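Local coordinates for protein Trypsin/factor XIIA inhibitor (Zea mays, PDB 1BEA) that inhibits mammalian trypsin potently and factor XIIa (activated Hageman factor) specifically, as a monomeric, secreted member of the cereal trypsin/alpha-amylase inhibitor family, at residues N15-P18 / S19-W22; R56-A59 / L60-M64. One frame throughout, in Å; residues are numbered along the deposited sequence.

How the interactions relate
Interaction 1 (15-18 / 19-22) joins the loop before helix 18-29 to its first turn, and interaction 2 (56-59 / 60-64) is the body of helix 56-65; the first closes before the second opens along the chain. Their centres lie about 10 Å apart and both belong to one disulfide-bonded, all-helical inhibitor fold. The two meet through apolar packing: Pro-16 CG reaches Ile-62 CG2 at 3.7 Å, Leu-17 CD1 reaches Leu-60 CD2 at 3.9 Å, and Cys-20 CB reaches Leu-63 CD2 at 3.9 Å. The first turn of helix 18-29 and its lead-in therefore pack on helix 56-65, while disulfides from Cys-20 and Cys-57 tie each helix to a further part of the chain.

Interaction 1: residues N15-P18 / S19-W22; sequences NPLP and SCRW
Leu-17 and Cys-20 turn their side chains to a common flank of the first turn of helix 18-29, where CB of Leu-17 lies 3.7 Å from CB of Cys-20 and 3.8 Å from its SG. The methylene carbons make this contact, whereas the branched end of Leu-17 leads away from the cysteine. Rotation about the first bond of Cys-20 (chi1 -70°) sets SG opposite the carbonyl carbon, bringing the sulfur alongside Leu-17 CB.

Leu-17 occupies the N-cap position, but its backbone carbonyl, rather than a polar side chain, meets the opening turn. Two amides grip that oxygen. Arg-21 N donates to Leu-17 O at 3.1 Å from nearly straight beyond the carbonyl, with an N-H...O angle of 158°; this is the first i to i+4 helical bond. Cys-20 N donates to the same Leu-17 O at 2.8 Å, but comes from above the carbonyl plane with a more bent N-H...O angle of 130°.

On another flank, two side chains of the same turn border Pro-18 O: Arg-21 CB lies 3.3 Å from it, and Trp-22 CD1 approaches it to 3.6 Å with the indole set obliquely. A bend at chi3 turns the Arg-21 guanidinium away from residues 15-18, and its NH1 bonds to Arg-79 O.

Pro-18 is the first helical residue, where the nitrogen has no preceding-turn carbonyl to bond, so its missing N-H costs the helix nothing. The Ser-19 side chain lies about 7 Å from that of Leu-35, at the bond cleaved by target proteases. Outside partners fix the turn: Ser-19 N bonds to Glu-47 OE1 and Cys-20 is disulfide-bonded to Cys-44. Helix 37-49 thus holds one side of the turn, while Leu-17 and Cys-20 also pack against helix 56-65.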
loop_
_atom_site.group_PDB
_atom_site.type_symbol
_atom_site.label_atom_id
_atom_site.label_comp_id
_atom_site.label_asym_id
_atom_site.label_seq_id
_atom_site.Cartn_x
_atom_site.Cartn_y
_atom_site.Cartn_z
ATOM N N ASN A 15 3.143 9.414 3.937
ATOM C CA ASN A 15 2.226 9.188 2.829
ATOM C C ASN A 15 2.894 8.202 1.890
ATOM O O ASN A 15 3.321 8.519 0.788
ATOM C CB ASN A 15 1.922 10.533 2.185
ATOM C CG ASN A 15 0.953 11.336 3.039
ATOM O OD1 ASN A 15 -0.049 10.772 3.537
ATOM N ND2 ASN A 15 1.239 12.628 3.248
ATOM N N PRO A 16 2.963 6.966 2.334
ATOM C CA PRO A 16 3.597 5.912 1.561
ATOM C C PRO A 16 2.829 5.301 0.409
ATOM O O PRO A 16 1.601 5.297 0.385
ATOM C CB PRO A 16 3.899 4.868 2.625
ATOM C CG PRO A 16 2.756 4.949 3.534
ATOM C CD PRO A 16 2.399 6.446 3.593
ATOM N N LEU A 17 3.598 4.749 -0.523
ATOM C CA LEU A 17 3.089 4.034 -1.675
ATOM C C LEU A 17 1.977 4.798 -2.430
ATOM O O LEU A 17 0.940 4.228 -2.756
ATOM C CB LEU A 17 2.607 2.636 -1.197
ATOM C CG LEU A 17 3.458 1.823 -0.187
ATOM C CD1 LEU A 17 2.718 0.514 0.203
ATOM C CD2 LEU A 17 4.777 1.477 -0.792
ATOM N N PRO A 18 2.231 6.084 -2.790
ATOM C CA PRO A 18 1.264 6.934 -3.504
ATOM C C PRO A 18 0.795 6.266 -4.776
ATOM O O PRO A 18 -0.366 6.404 -5.137
ATOM C CB PRO A 18 2.048 8.210 -3.857
ATOM C CG PRO A 18 3.265 8.202 -3.022
ATOM C CD PRO A 18 3.541 6.761 -2.623
ATOM N N SER A 19 1.709 5.580 -5.472
ATOM C CA SER A 19 1.371 4.913 -6.736
ATOM C C SER A 19 0.588 3.630 -6.502
ATOM O O SER A 19 -0.127 3.147 -7.392
ATOM C CB SER A 19 2.629 4.526 -7.528
ATOM O OG SER A 19 3.256 5.638 -8.146
ATOM N N CYS A 20 0.755 3.031 -5.329
ATOM C CA CYS A 20 0.020 1.794 -5.086
ATOM C C CYS A 20 -1.403 2.149 -4.870
ATOM O O CYS A 20 -2.257 1.416 -5.316
ATOM C CB CYS A 20 0.574 1.078 -3.885
ATOM S SG CYS A 20 2.226 0.410 -4.230
ATOM N N ARG A 21 -1.657 3.295 -4.211
ATOM C CA ARG A 21 -3.027 3.809 -3.976
ATOM C C ARG A 21 -3.824 3.797 -5.264
ATOM O O ARG A 21 -4.913 3.219 -5.288
ATOM C CB ARG A 21 -3.018 5.254 -3.464
ATOM C CG ARG A 21 -4.405 5.822 -3.169
ATOM C CD ARG A 21 -4.345 7.194 -2.485
ATOM N NE ARG A 21 -3.888 7.127 -1.093
ATOM C CZ ARG A 21 -4.621 6.697 -0.056
ATOM N NH1 ARG A 21 -5.876 6.257 -0.222
ATOM N NH2 ARG A 21 -4.081 6.693 1.165
ATOM N N TRP A 22 -3.270 4.424 -6.319
ATOM C CA TRP A 22 -3.855 4.563 -7.673
ATOM C C TRP A 22 -3.938 3.284 -8.451
ATOM O O TRP A 22 -4.832 3.116 -9.278
ATOM C CB TRP A 22 -3.032 5.539 -8.538
ATOM C CG TRP A 22 -3.105 6.924 -8.076
ATOM C CD1 TRP A 22 -2.079 7.813 -8.017
ATOM C CD2 TRP A 22 -4.241 7.575 -7.497
ATOM N NE1 TRP A 22 -2.502 8.979 -7.426
ATOM C CE2 TRP A 22 -3.823 8.864 -7.094
ATOM C CE3 TRP A 22 -5.579 7.198 -7.273
ATOM C CZ2 TRP A 22 -4.691 9.773 -6.481
ATOM C CZ3 TRP A 22 -6.429 8.091 -6.675
ATOM C CH2 TRP A 22 -5.989 9.371 -6.280
#

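Interaction 2: residues R56-A59 / L60-M64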
loop_
_atom_site.group_PDB
_atom_site.type_symbol
_atom_site.label_atom_id
_atom_site.label_comp_id
_atom_site.label_asym_id
_atom_site.label_seq_id
_atom_site.Cartn_x
_atom_site.Cartn_y
_atom_site.Cartn_z
ATOM N N ARG A 56 7.886 -3.802 4.823
ATOM C CA ARG A 56 6.971 -3.839 3.702
ATOM C C ARG A 56 5.517 -4.098 4.058
ATOM O O ARG A 56 4.626 -3.390 3.581
ATOM C CB ARG A 56 7.508 -4.783 2.637
ATOM C CG ARG A 56 8.527 -4.072 1.760
ATOM C CD ARG A 56 9.425 -5.010 1.004
ATOM N NE ARG A 56 10.629 -4.377 0.433
ATOM C CZ ARG A 56 11.644 -5.066 -0.086
ATOM N NH1 ARG A 56 11.590 -6.380 -0.095
ATOM N NH2 ARG A 56 12.709 -4.459 -0.578
ATOM N N CYS A 57 5.244 -5.053 4.932
ATOM C CA CYS A 57 3.844 -5.329 5.304
ATOM C C CYS A 57 3.217 -4.164 6.078
ATOM O O CYS A 57 2.025 -3.866 5.972
ATOM C CB CYS A 57 3.751 -6.607 6.149
ATOM S SG CYS A 57 4.187 -8.181 5.326
ATOM N N THR A 58 4.027 -3.525 6.890
ATOM C CA THR A 58 3.549 -2.404 7.650
ATOM C C THR A 58 3.181 -1.269 6.689
ATOM O O THR A 58 2.145 -0.631 6.833
ATOM C CB THR A 58 4.638 -1.988 8.623
ATOM O OG1 THR A 58 4.903 -3.088 9.500
ATOM C CG2 THR A 58 4.213 -0.807 9.474
ATOM N N ALA A 59 4.030 -1.017 5.702
ATOM C CA ALA A 59 3.748 0.034 4.743
ATOM C C ALA A 59 2.375 -0.291 4.119
ATOM O O ALA A 59 1.505 0.567 4.074
ATOM C CB ALA A 59 4.800 0.021 3.720
ATOM N N LEU A 60 2.195 -1.534 3.661
ATOM C CA LEU A 60 0.936 -1.992 3.067
ATOM C C LEU A 60 -0.216 -1.704 4.012
ATOM O O LEU A 60 -1.282 -1.144 3.649
ATOM C CB LEU A 60 0.980 -3.499 2.855
ATOM C CG LEU A 60 1.484 -3.985 1.524
ATOM C CD1 LEU A 60 0.954 -5.392 1.200
ATOM C CD2 LEU A 60 1.038 -2.981 0.501
ATOM N N SER A 61 -0.022 -2.099 5.255
ATOM C CA SER A 61 -1.044 -1.861 6.244
ATOM C C SER A 61 -1.358 -0.354 6.423
ATOM O O SER A 61 -2.507 0.065 6.562
ATOM C CB SER A 61 -0.600 -2.475 7.544
ATOM O OG SER A 61 -1.570 -2.256 8.542
ATOM N N ILE A 62 -0.345 0.482 6.422
ATOM C CA ILE A 62 -0.624 1.897 6.584
ATOM C C ILE A 62 -1.428 2.355 5.374
ATOM O O ILE A 62 -2.384 3.092 5.487
ATOM C CB ILE A 62 0.695 2.647 6.719
ATOM C CG1 ILE A 62 1.238 2.370 8.127
ATOM C CG2 ILE A 62 0.504 4.160 6.409
ATOM C CD1 ILE A 62 2.618 2.922 8.436
ATOM N N LEU A 63 -1.062 1.875 4.204
ATOM C CA LEU A 63 -1.792 2.267 3.037
ATOM C C LEU A 63 -3.222 1.766 3.116
ATOM O O LEU A 63 -4.143 2.519 2.801
ATOM C CB LEU A 63 -1.104 1.744 1.763
ATOM C CG LEU A 63 -1.931 1.994 0.499
ATOM C CD1 LEU A 63 -1.708 3.480 0.092
ATOM C CD2 LEU A 63 -1.583 1.012 -0.666
ATOM N N MET A 64 -3.450 0.535 3.573
ATOM C CA MET A 64 -4.820 0.041 3.601
ATOM C C MET A 64 -5.691 0.748 4.635
ATOM O O MET A 64 -6.784 1.275 4.351
ATOM C CB MET A 64 -4.849 -1.440 3.934
ATOM C CG MET A 64 -4.343 -2.380 2.872
ATOM S SD MET A 64 -3.915 -4.075 3.535
ATOM C CE MET A 64 -5.537 -4.630 4.185
#
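Ser-61 N donates to Cys-57 O at 2.8 Å, with an N-H...O angle of 162°. It belongs to a regular i to i+4 alpha-helical series in helix 56-65. Leu-60 N to Arg-56 O (3.1 Å), Ile-62 N to Thr-58 O (2.8 Å) and Leu-63 N to Ala-59 O (2.9 Å) repeat the same spacing.

Side-chain carbons also pack around these acceptors. Leu-60 CB and Ser-61 CB both approach Cys-57 O, the former at 3.3 Å. Leu-63 CG lies opposite its backbone N (chi1 173°), directing the branched end away from residues 56-59 and toward Cys-20 and Arg-21 of helix 18-29.

Around the helix, Cys-57 is disulfide-bonded to Cys-115, and the Met-64 side chain touches Arg-92 and Ala-95 of helix 88-95. Arg-56 extends to backbone carbonyls: NE to Ile-51 O, NH1 to Ala-107 O and NH2 to Ala-49 O, joining the first turn to the chain on both sides of it in sequence.

One turn apart, the Thr-58 and Ile-62 side chains slant across each other. Rotation of Thr-58 places CG2 opposite the backbone N, and this methyl meets Ile-62 CD1 at 4.2 Å, while Ile-62 CG1 lies 3.4 Å from Thr-58 O.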